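Co-LOCKR: de novo designed protein switch (Synthetic construct, PDB 7JH5) acts as a de novo designed helical-bundle switch, probably built to target cells that carry particular combinations of surface antigens. Local coordinates at residues 186-191 / 204-209; 14-19 / 85-90; 111-116 / 182-187. All coordinates share one frame; numbering follows the deposited sequence. Where two conformers were deposited one is given.

Contact 1 of 3, residues 186-191 / 204-209; sequences EARRLI and ELLRAH
With chi1 at -76°, Arg188 has its CG beside the backbone N and opposite the carbonyl carbon, which lays the first part of the chain along Leu206; a bend at chi3 then carries the guanidinium over to Arg207. Arg188 CG meets Leu206 CD1 at 3.7 Å as the two side chains run past each other in opposite directions. Leu206 itself points at the other helix and divides its branches: CD2 sits 3.7 Å from Ala187 CB, while CD1 lies 3.6 Å from Ala187 O. Ile191, one turn further on, comes tip to tip with the same leucine, although its modelled position is too tight to be trusted in detail.

On the outer side of this apolar patch the two arginines cross at about a right angle, their guanidinium planes turned 58° apart. The NH2 of Arg188 stands 3.2 Å from NE of Arg207, near the plane of the Arg207 group, and Arg207 CA lies over one face of the Arg188 guanidinium, toward its rim. Both nitrogens are donors, so no hydrogen bond joins them and the approach of like charges is probably unfavourable. Within its own helix, Arg207 NH1 forms a salt bridge of 3.4 Å with Glu204 OE1, which may offset part of that cost.

Facing axes 10.5 Å apart, running at 171°, with leucine, alanine and isoleucine inside and long charged chains outside, are characteristic of an antiparallel helical hairpin, here formed by consecutive helices 148-191 and 200-243 of the designed bundle.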
loop_
_atom_site.group_PDB
_atom_site.type_symbol
_atom_site.label_atom_id
_atom_site.label_comp_id
_atom_site.label_asym_id
_atom_site.label_seq_id
_atom_site.Cartn_x
_atom_site.Cartn_y
_atom_site.Cartn_z
ATOM N N GLU A 186 22.659 8.667 -8.507
ATOM C CA GLU A 186 23.993 8.078 -8.514
ATOM C C GLU A 186 24.209 7.237 -9.763
ATOM O O GLU A 186 25.272 7.305 -10.391
ATOM C CB GLU A 186 24.192 7.239 -7.249
ATOM C CG GLU A 186 25.302 6.198 -7.317
ATOM C CD GLU A 186 25.315 5.288 -6.092
ATOM O OE1 GLU A 186 24.996 5.773 -4.984
ATOM O OE2 GLU A 186 25.642 4.090 -6.241
ATOM N N ALA A 187 23.215 6.430 -10.136
ATOM C CA ALA A 187 23.327 5.647 -11.361
ATOM C C ALA A 187 23.558 6.551 -12.565
ATOM O O ALA A 187 24.344 6.219 -13.459
ATOM C CB ALA A 187 22.072 4.800 -11.559
ATOM N N ARG A 188 22.893 7.706 -12.602
ATOM C CA ARG A 188 23.018 8.588 -13.758
ATOM C C ARG A 188 24.356 9.312 -13.769
ATOM O O ARG A 188 24.911 9.552 -14.848
ATOM C CB ARG A 188 21.839 9.563 -13.780
ATOM C CG ARG A 188 20.553 8.884 -14.256
ATOM C CD ARG A 188 19.283 9.551 -13.753
ATOM N NE ARG A 188 18.687 10.429 -14.756
ATOM C CZ ARG A 188 17.383 10.670 -14.869
ATOM N NH1 ARG A 188 16.514 10.092 -14.049
ATOM N NH2 ARG A 188 16.947 11.490 -15.815
ATOM N N ARG A 189 24.901 9.643 -12.598
ATOM C CA ARG A 189 26.267 10.149 -12.549
ATOM C C ARG A 189 27.258 9.093 -13.024
ATOM O O ARG A 189 28.314 9.430 -13.572
ATOM C CB ARG A 189 26.624 10.600 -11.133
ATOM C CG ARG A 189 25.925 11.873 -10.693
ATOM C CD ARG A 189 26.482 12.393 -9.368
ATOM N NE ARG A 189 26.454 11.386 -8.308
ATOM C CZ ARG A 189 25.526 11.308 -7.356
ATOM N NH1 ARG A 189 24.524 12.178 -7.311
ATOM N NH2 ARG A 189 25.601 10.354 -6.437
ATOM N N LEU A 190 26.934 7.813 -12.825
ATOM C CA LEU A 190 27.813 6.742 -13.281
ATOM C C LEU A 190 27.780 6.601 -14.800
ATOM O O LEU A 190 28.806 6.295 -15.419
ATOM C CB LEU A 190 27.420 5.424 -12.613
ATOM N N ILE A 191 26.614 6.818 -15.420
ATOM C CA ILE A 191 26.518 6.727 -16.876
ATOM C C ILE A 191 27.408 7.775 -17.535
ATOM O O ILE A 191 28.060 7.508 -18.551
ATOM C CB ILE A 191 25.056 6.884 -17.334
ATOM C CG1 ILE A 191 24.169 5.801 -16.724
ATOM C CG2 ILE A 191 24.964 6.847 -18.860
ATOM C CD1 ILE A 191 24.696 4.412 -16.889
ATOM N N GLU A 204 18.600 6.557 -21.625
ATOM C CA GLU A 204 17.167 6.402 -21.826
ATOM C C GLU A 204 16.590 5.343 -20.898
ATOM O O GLU A 204 15.524 5.542 -20.304
ATOM C CB GLU A 204 16.878 6.034 -23.283
ATOM C CG GLU A 204 17.529 6.943 -24.322
ATOM C CD GLU A 204 17.420 8.417 -23.981
ATOM O OE1 GLU A 204 16.339 8.860 -23.540
ATOM O OE2 GLU A 204 18.431 9.133 -24.147
ATOM N N LEU A 205 17.267 4.206 -20.770
ATOM C CA LEU A 205 16.728 3.132 -19.947
ATOM C C LEU A 205 16.754 3.510 -18.472
ATOM O O LEU A 205 15.844 3.132 -17.726
ATOM C CB LEU A 205 17.501 1.846 -20.228
ATOM C CG LEU A 205 17.542 1.536 -21.731
ATOM C CD1 LEU A 205 18.271 0.233 -22.004
ATOM C CD2 LEU A 205 16.140 1.487 -22.339
ATOM N N LEU A 206 17.753 4.284 -18.039
ATOM C CA LEU A 206 17.715 4.842 -16.691
ATOM C C LEU A 206 16.574 5.840 -16.545
ATOM O O LEU A 206 15.881 5.858 -15.519
ATOM C CB LEU A 206 19.044 5.510 -16.357
ATOM C CG LEU A 206 19.970 4.730 -15.429
ATOM C CD1 LEU A 206 21.327 5.402 -15.342
ATOM C CD2 LEU A 206 19.348 4.608 -14.047
ATOM N N ARG A 207 16.367 6.680 -17.561
ATOM C CA ARG A 207 15.285 7.656 -17.504
ATOM C C ARG A 207 13.938 6.960 -17.364
ATOM O O ARG A 207 13.113 7.342 -16.527
ATOM C CB ARG A 207 15.306 8.545 -18.751
ATOM C CG ARG A 207 14.261 9.660 -18.714
ATOM C CD ARG A 207 14.762 10.961 -19.359
ATOM N NE ARG A 207 16.091 11.326 -18.877
ATOM C CZ ARG A 207 17.202 11.258 -19.608
ATOM N NH1 ARG A 207 17.155 10.863 -20.877
ATOM N NH2 ARG A 207 18.364 11.598 -19.071
ATOM N N ALA A 208 13.698 5.932 -18.182
ATOM C CA ALA A 208 12.437 5.206 -18.112
ATOM C C ALA A 208 12.237 4.593 -16.732
ATOM O O ALA A 208 11.164 4.718 -16.132
ATOM C CB ALA A 208 12.397 4.128 -19.194
ATOM N N HIS A 209 13.269 3.927 -16.209
ATOM C CA HIS A 209 13.144 3.294 -14.904
ATOM C C HIS A 209 12.820 4.317 -13.821
ATOM O O HIS A 209 12.025 4.043 -12.915
ATOM C CB HIS A 209 14.429 2.543 -14.561
ATOM C CG HIS A 209 14.336 1.747 -13.300
ATOM N ND1 HIS A 209 13.643 0.557 -13.222
ATOM C CD2 HIS A 209 14.829 1.979 -12.061
ATOM C CE1 HIS A 209 13.721 0.087 -11.990
ATOM N NE2 HIS A 209 14.438 0.929 -11.267
#

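Contact 2 of 3, residues 14-19 / 85-90; sequences STKLQR and EKILEE
Segments 14-19 and 85-90 run antiparallel at 173° with their axes 10.0 Å apart, and Lys16 faces Ile87 at the closest point of the backbones, 7.2 Å between CA and CA. Ile87 projects toward the other helix and is met by two neighbouring residues. Its CD1 rests 3.8 Å from Lys16 CB, so the root of the lysine chain serves as apolar surface. From the inner side, Leu17 slides past the isoleucine in the opposite direction, its CG 4.1 Å from Ile87 CG2. Deeper still, Leu17 CD1 and Leu88 CD2 make a looser contact at 4.3 Å.

Beyond its CG the Lys16 chain is extended, and it reaches across the outer margin to Glu90, the two side chains crossing at about a right angle. Lys16 NZ donates to Glu90 OE1 in a salt bridge, approaching on the syn side and 21° out of the carboxylate plane. At 2.5 Å between Lys16 NZ and Glu90 OE1 the bond is short, and its exact length is uncertain. Lys86 NZ, 6.3 Å from Lys16 NZ, is itself held by Glu83 in a salt bridge, so its effect here is probably modest.

Leu17 and Leu88 continue inward onto helix 101-142, through Ile110 and Leu107 among others. A leucine and isoleucine seam closed on its outer side by a lysine-glutamate bridge is the familiar pattern of antiparallel helix pairs in coiled-coil-like helical bundles.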
loop_
_atom_site.group_PDB
_atom_site.type_symbol
_atom_site.label_atom_id
_atom_site.label_comp_id
_atom_site.label_asym_id
_atom_site.label_seq_id
_atom_site.Cartn_x
_atom_site.Cartn_y
_atom_site.Cartn_z
ATOM N N SER A 14 13.031 -4.272 -16.020
ATOM C CA SER A 14 12.271 -3.131 -15.521
ATOM C C SER A 14 10.785 -3.292 -15.814
ATOM O O SER A 14 9.937 -3.061 -14.944
ATOM C CB SER A 14 12.803 -1.840 -16.145
ATOM O OG SER A 14 12.127 -0.703 -15.637
ATOM N N THR A 15 10.451 -3.698 -17.042
ATOM C CA THR A 15 9.050 -3.814 -17.430
ATOM C C THR A 15 8.332 -4.888 -16.620
ATOM O O THR A 15 7.176 -4.706 -16.220
ATOM C CB THR A 15 8.946 -4.119 -18.925
ATOM O OG1 THR A 15 9.394 -2.987 -19.683
ATOM C CG2 THR A 15 7.511 -4.456 -19.295
ATOM N N LYS A 16 8.989 -6.026 -16.386
ATOM C CA LYS A 16 8.386 -7.059 -15.554
ATOM C C LYS A 16 8.193 -6.581 -14.122
ATOM O O LYS A 16 7.220 -6.970 -13.464
ATOM C CB LYS A 16 9.258 -8.314 -15.561
ATOM C CG LYS A 16 9.145 -9.159 -16.812
ATOM C CD LYS A 16 10.261 -10.188 -16.842
ATOM C CE LYS A 16 9.903 -11.391 -17.696
ATOM N NZ LYS A 16 10.792 -12.552 -17.389
ATOM N N LEU A 17 9.104 -5.737 -13.631
ATOM C CA LEU A 17 9.059 -5.318 -12.233
ATOM C C LEU A 17 7.943 -4.313 -11.988
ATOM O O LEU A 17 7.222 -4.419 -10.981
ATOM C CB LEU A 17 10.410 -4.721 -11.831
ATOM C CG LEU A 17 11.513 -5.718 -11.475
ATOM C CD1 LEU A 17 12.830 -5.011 -11.196
ATOM C CD2 LEU A 17 11.100 -6.553 -10.271
ATOM N N GLN A 18 7.775 -3.332 -12.874
ATOM C CA GLN A 18 6.708 -2.355 -12.703
ATOM C C GLN A 18 5.343 -3.031 -12.753
ATOM O O GLN A 18 4.474 -2.764 -11.916
ATOM C CB GLN A 18 6.818 -1.258 -13.763
ATOM C CG GLN A 18 6.760 -1.744 -15.204
ATOM C CD GLN A 18 5.379 -1.601 -15.820
ATOM O OE1 GLN A 18 4.380 -1.460 -15.113
ATOM N NE2 GLN A 18 5.318 -1.631 -17.145
ATOM N N ARG A 19 5.142 -3.924 -13.728
ATOM C CA ARG A 19 3.905 -4.693 -13.775
ATOM C C ARG A 19 3.712 -5.465 -12.477
ATOM O O ARG A 19 2.597 -5.540 -11.947
ATOM C CB ARG A 19 3.925 -5.655 -14.959
ATOM C CG ARG A 19 3.782 -4.993 -16.312
ATOM C CD ARG A 19 3.980 -6.017 -17.417
ATOM N NE ARG A 19 4.062 -5.402 -18.737
ATOM C CZ ARG A 19 4.470 -6.039 -19.830
ATOM N NH1 ARG A 19 4.835 -7.313 -19.759
ATOM N NH2 ARG A 19 4.516 -5.404 -20.992
ATOM N N GLU A 85 12.945 -11.476 -7.046
ATOM C CA GLU A 85 14.208 -12.207 -7.031
ATOM C C GLU A 85 14.427 -12.944 -8.346
ATOM O O GLU A 85 15.486 -12.817 -8.973
ATOM C CB GLU A 85 14.236 -13.188 -5.854
ATOM C CG GLU A 85 14.811 -12.602 -4.572
ATOM C CD GLU A 85 14.459 -13.415 -3.335
ATOM O OE1 GLU A 85 14.571 -14.660 -3.374
ATOM O OE2 GLU A 85 14.061 -12.805 -2.319
ATOM N N LYS A 86 13.434 -13.723 -8.782
ATOM C CA LYS A 86 13.575 -14.453 -10.038
ATOM C C LYS A 86 13.845 -13.496 -11.194
ATOM O O LYS A 86 14.833 -13.648 -11.920
ATOM C CB LYS A 86 12.326 -15.296 -10.314
ATOM C CG LYS A 86 12.249 -15.796 -11.755
ATOM C CD LYS A 86 11.486 -17.113 -11.905
ATOM C CE LYS A 86 10.004 -16.976 -11.585
ATOM N NZ LYS A 86 9.411 -15.715 -12.103
ATOM N N ILE A 87 12.982 -12.490 -11.367
ATOM C CA ILE A 87 13.135 -11.550 -12.477
ATOM C C ILE A 87 14.566 -11.026 -12.544
ATOM O O ILE A 87 15.178 -10.965 -13.617
ATOM C CB ILE A 87 12.127 -10.394 -12.346
ATOM C CG1 ILE A 87 10.700 -10.909 -12.537
ATOM C CG2 ILE A 87 12.456 -9.299 -13.344
ATOM C CD1 ILE A 87 9.639 -9.926 -12.099
ATOM N N LEU A 88 15.113 -10.630 -11.394
ATOM C CA LEU A 88 16.454 -10.057 -11.375
ATOM C C LEU A 88 17.505 -11.117 -11.667
ATOM O O LEU A 88 18.461 -10.861 -12.407
ATOM C CB LEU A 88 16.705 -9.387 -10.027
ATOM C CG LEU A 88 15.942 -8.071 -9.858
ATOM C CD1 LEU A 88 15.770 -7.702 -8.399
ATOM C CD2 LEU A 88 16.660 -6.948 -10.608
ATOM N N GLU A 89 17.340 -12.318 -11.108
ATOM C CA GLU A 89 18.253 -13.410 -11.424
ATOM C C GLU A 89 18.249 -13.725 -12.916
ATOM O O GLU A 89 19.280 -14.138 -13.462
ATOM C CB GLU A 89 17.883 -14.653 -10.613
ATOM N N GLU A 90 17.109 -13.539 -13.598
ATOM C CA GLU A 90 17.118 -13.669 -15.052
ATOM C C GLU A 90 17.946 -12.559 -15.693
ATOM O O GLU A 90 18.529 -12.754 -16.766
ATOM C CB GLU A 90 15.706 -13.623 -15.647
ATOM C CG GLU A 90 14.573 -14.052 -14.736
ATOM C CD GLU A 90 13.258 -14.252 -15.483
ATOM O OE1 GLU A 90 12.478 -13.282 -15.622
ATOM O OE2 GLU A 90 13.004 -15.390 -15.935
#

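Contact 3 of 3, residues 111-116 / 182-187; sequences AETQDL and RIIEEA
The hydroxyl oxygen of Thr113, whose methyl packs against Ile183, has three polar partners: the carbonyl oxygens of Ile110 and Ala109 in its own helix, which compete for the single hydroxyl proton with Ile110 O the stronger, and NE2 of His209 on helix 200-243. A buried polar atom is thereby satisfied without any polar bond to segment 182-187. The rotation that does this, chi1 of 62°, places OG1 between the backbone N and the carbonyl carbon and leaves CG2 to face the other helix. There Thr113 CG2 touches Ile183 CG2 at 3.5 Å, the two side chains meeting at a slant, and Ile184 CD1 lies 4.0 Å from the same methyl.

On its own helix Ile183 makes most of the contact, directed at the opposite helix and reaching three residues there. Its CD1 lies 3.5 Å from Glu112 CB. The Glu112 chain then runs on, extended, past the flank of the isoleucine, bringing OE1 within 3.5 Å of Ile183 CG1 at the exposed margin. Leu116 comes tip to tip with Ile183 from the next turn, but the modelled spacing there is too short to be reliable. Glu112 OE2 and Glu186 OE2 are 5.6 Å apart, like charges that probably repel mildly.

The facing segments are antiparallel at 168°, with axes 10.2 Å apart, and join helix 101-142 to helix 148-191. Helix 200-243 closes the inner side, where Ile184 packs on His209 and Ala210, while Gln114 turns to Ser84 of helix 52-96 and Asn21 of helix 3-48.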
loop_
_atom_site.group_PDB
_atom_site.type_symbol
_atom_site.label_atom_id
_atom_site.label_comp_id
_atom_site.label_asym_id
_atom_site.label_seq_id
_atom_site.Cartn_x
_atom_site.Cartn_y
_atom_site.Cartn_z
ATOM N N ALA A 111 17.802 -3.341 -8.913
ATOM C CA ALA A 111 17.666 -4.258 -7.787
ATOM C C ALA A 111 17.508 -3.499 -6.476
ATOM O O ALA A 111 16.674 -3.862 -5.638
ATOM C CB ALA A 111 18.876 -5.188 -7.719
ATOM N N GLU A 112 18.299 -2.446 -6.277
ATOM C CA GLU A 112 18.187 -1.677 -5.045
ATOM C C GLU A 112 16.832 -0.979 -4.958
ATOM O O GLU A 112 16.191 -1.002 -3.902
ATOM C CB GLU A 112 19.330 -0.668 -4.950
ATOM C CG GLU A 112 20.702 -1.298 -4.730
ATOM C CD GLU A 112 21.791 -0.262 -4.535
ATOM O OE1 GLU A 112 21.452 0.905 -4.236
ATOM O OE2 GLU A 112 22.984 -0.606 -4.683
ATOM N N THR A 113 16.368 -0.379 -6.060
ATOM C CA THR A 113 15.089 0.326 -6.034
ATOM C C THR A 113 13.936 -0.632 -5.748
ATOM O O THR A 113 12.990 -0.284 -5.032
ATOM C CB THR A 113 14.846 1.054 -7.360
ATOM O OG1 THR A 113 14.791 0.107 -8.435
ATOM C CG2 THR A 113 15.950 2.057 -7.630
ATOM N N GLN A 114 13.990 -1.841 -6.313
ATOM C CA GLN A 114 12.926 -2.815 -6.080
ATOM C C GLN A 114 12.810 -3.159 -4.601
ATOM O O GLN A 114 11.703 -3.409 -4.107
ATOM C CB GLN A 114 13.182 -4.070 -6.916
ATOM C CG GLN A 114 12.061 -5.099 -6.893
ATOM C CD GLN A 114 10.708 -4.528 -7.270
ATOM O OE1 GLN A 114 10.609 -3.437 -7.835
ATOM N NE2 GLN A 114 9.651 -5.262 -6.946
ATOM N N ASP A 115 13.932 -3.162 -3.873
ATOM C CA ASP A 115 13.873 -3.365 -2.430
ATOM C C ASP A 115 13.065 -2.266 -1.752
ATOM O O ASP A 115 12.278 -2.533 -0.836
ATOM C CB ASP A 115 15.279 -3.407 -1.828
ATOM C CG ASP A 115 16.064 -4.612 -2.270
ATOM O OD1 ASP A 115 17.164 -4.427 -2.832
ATOM O OD2 ASP A 115 15.579 -5.743 -2.067
ATOM N N LEU A 116 13.262 -1.016 -2.177
ATOM C CA LEU A 116 12.546 0.095 -1.561
ATOM C C LEU A 116 11.058 0.032 -1.866
ATOM O O LEU A 116 10.233 0.387 -1.016
ATOM C CB LEU A 116 13.131 1.418 -2.039
ATOM C CG LEU A 116 14.557 1.597 -1.532
ATOM C CD1 LEU A 116 15.513 1.793 -2.684
ATOM C CD2 LEU A 116 14.625 2.764 -0.572
ATOM N N ARG A 182 18.112 8.809 -4.816
ATOM C CA ARG A 182 19.564 8.740 -4.700
ATOM C C ARG A 182 20.130 7.623 -5.565
ATOM O O ARG A 182 21.068 7.841 -6.341
ATOM C CB ARG A 182 19.971 8.539 -3.242
ATOM C CG ARG A 182 19.953 9.816 -2.436
ATOM C CD ARG A 182 20.761 9.685 -1.161
ATOM N NE ARG A 182 20.246 8.644 -0.278
ATOM C CZ ARG A 182 19.088 8.714 0.371
ATOM N NH1 ARG A 182 18.300 9.774 0.228
ATOM N NH2 ARG A 182 18.711 7.717 1.159
ATOM N N ILE A 183 19.588 6.409 -5.424
ATOM C CA ILE A 183 19.981 5.307 -6.299
ATOM C C ILE A 183 20.018 5.737 -7.759
ATOM O O ILE A 183 20.968 5.451 -8.494
ATOM C CB ILE A 183 19.039 4.105 -6.100
ATOM C CG1 ILE A 183 19.203 3.511 -4.703
ATOM C CG2 ILE A 183 19.285 3.052 -7.176
ATOM C CD1 ILE A 183 18.100 2.537 -4.341
ATOM N N ILE A 184 18.928 6.376 -8.179
ATOM C CA ILE A 184 18.734 6.826 -9.521
ATOM C C ILE A 184 19.766 7.891 -9.937
ATOM O O ILE A 184 20.423 7.691 -10.854
ATOM C CB ILE A 184 17.294 7.418 -9.687
ATOM C CG1 ILE A 184 16.203 6.381 -9.923
ATOM C CG2 ILE A 184 17.204 8.444 -10.758
ATOM C CD1 ILE A 184 16.641 4.998 -10.320
ATOM N N GLU A 185 19.953 8.918 -9.124
ATOM C CA GLU A 185 20.850 10.030 -9.420
ATOM C C GLU A 185 22.288 9.528 -9.457
ATOM O O GLU A 185 23.069 9.920 -10.334
ATOM C CB GLU A 185 20.703 11.165 -8.404
ATOM C CG GLU A 185 19.454 12.012 -8.606
ATOM C CD GLU A 185 19.133 12.889 -7.411
ATOM O OE1 GLU A 185 20.068 13.251 -6.663
ATOM O OE2 GLU A 185 17.939 13.211 -7.215
ATOM N N GLU A 186 22.659 8.667 -8.507
ATOM C CA GLU A 186 23.993 8.078 -8.514
ATOM C C GLU A 186 24.209 7.237 -9.763
ATOM O O GLU A 186 25.272 7.305 -10.391
ATOM C CB GLU A 186 24.192 7.239 -7.249
ATOM C CG GLU A 186 25.302 6.198 -7.317
ATOM C CD GLU A 186 25.315 5.288 -6.092
ATOM O OE1 GLU A 186 24.996 5.773 -4.984
ATOM O OE2 GLU A 186 25.642 4.090 -6.241
ATOM N N ALA A 187 23.215 6.430 -10.136
ATOM C CA ALA A 187 23.327 5.647 -11.361
ATOM C C ALA A 187 23.558 6.551 -12.565
ATOM O O ALA A 187 24.344 6.219 -13.459
ATOM C CB ALA A 187 22.072 4.800 -11.559
#

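In the fold
Along the chain, contact 2 closes before contact 3 begins, and contact 1 follows, opening on residues 186-187 that contact 3 also contains. Contacts 1 and 3 share helix 148-191, their centres about 10 Å apart; contact 2 lies about 14 Å from contact 3 and 17 Å from contact 1, all on the same side of the chain's centre. Leu17 CD2 packs 3.6 Å from Gln114 CD, joining contacts 2 and 3, whereas His209 ND1 probably bonds to Ser14 OG at 3.1 Å, joining contacts 1 and 2. Five of the six bundle helices thus meet at one end through apolar seams and buried polar links.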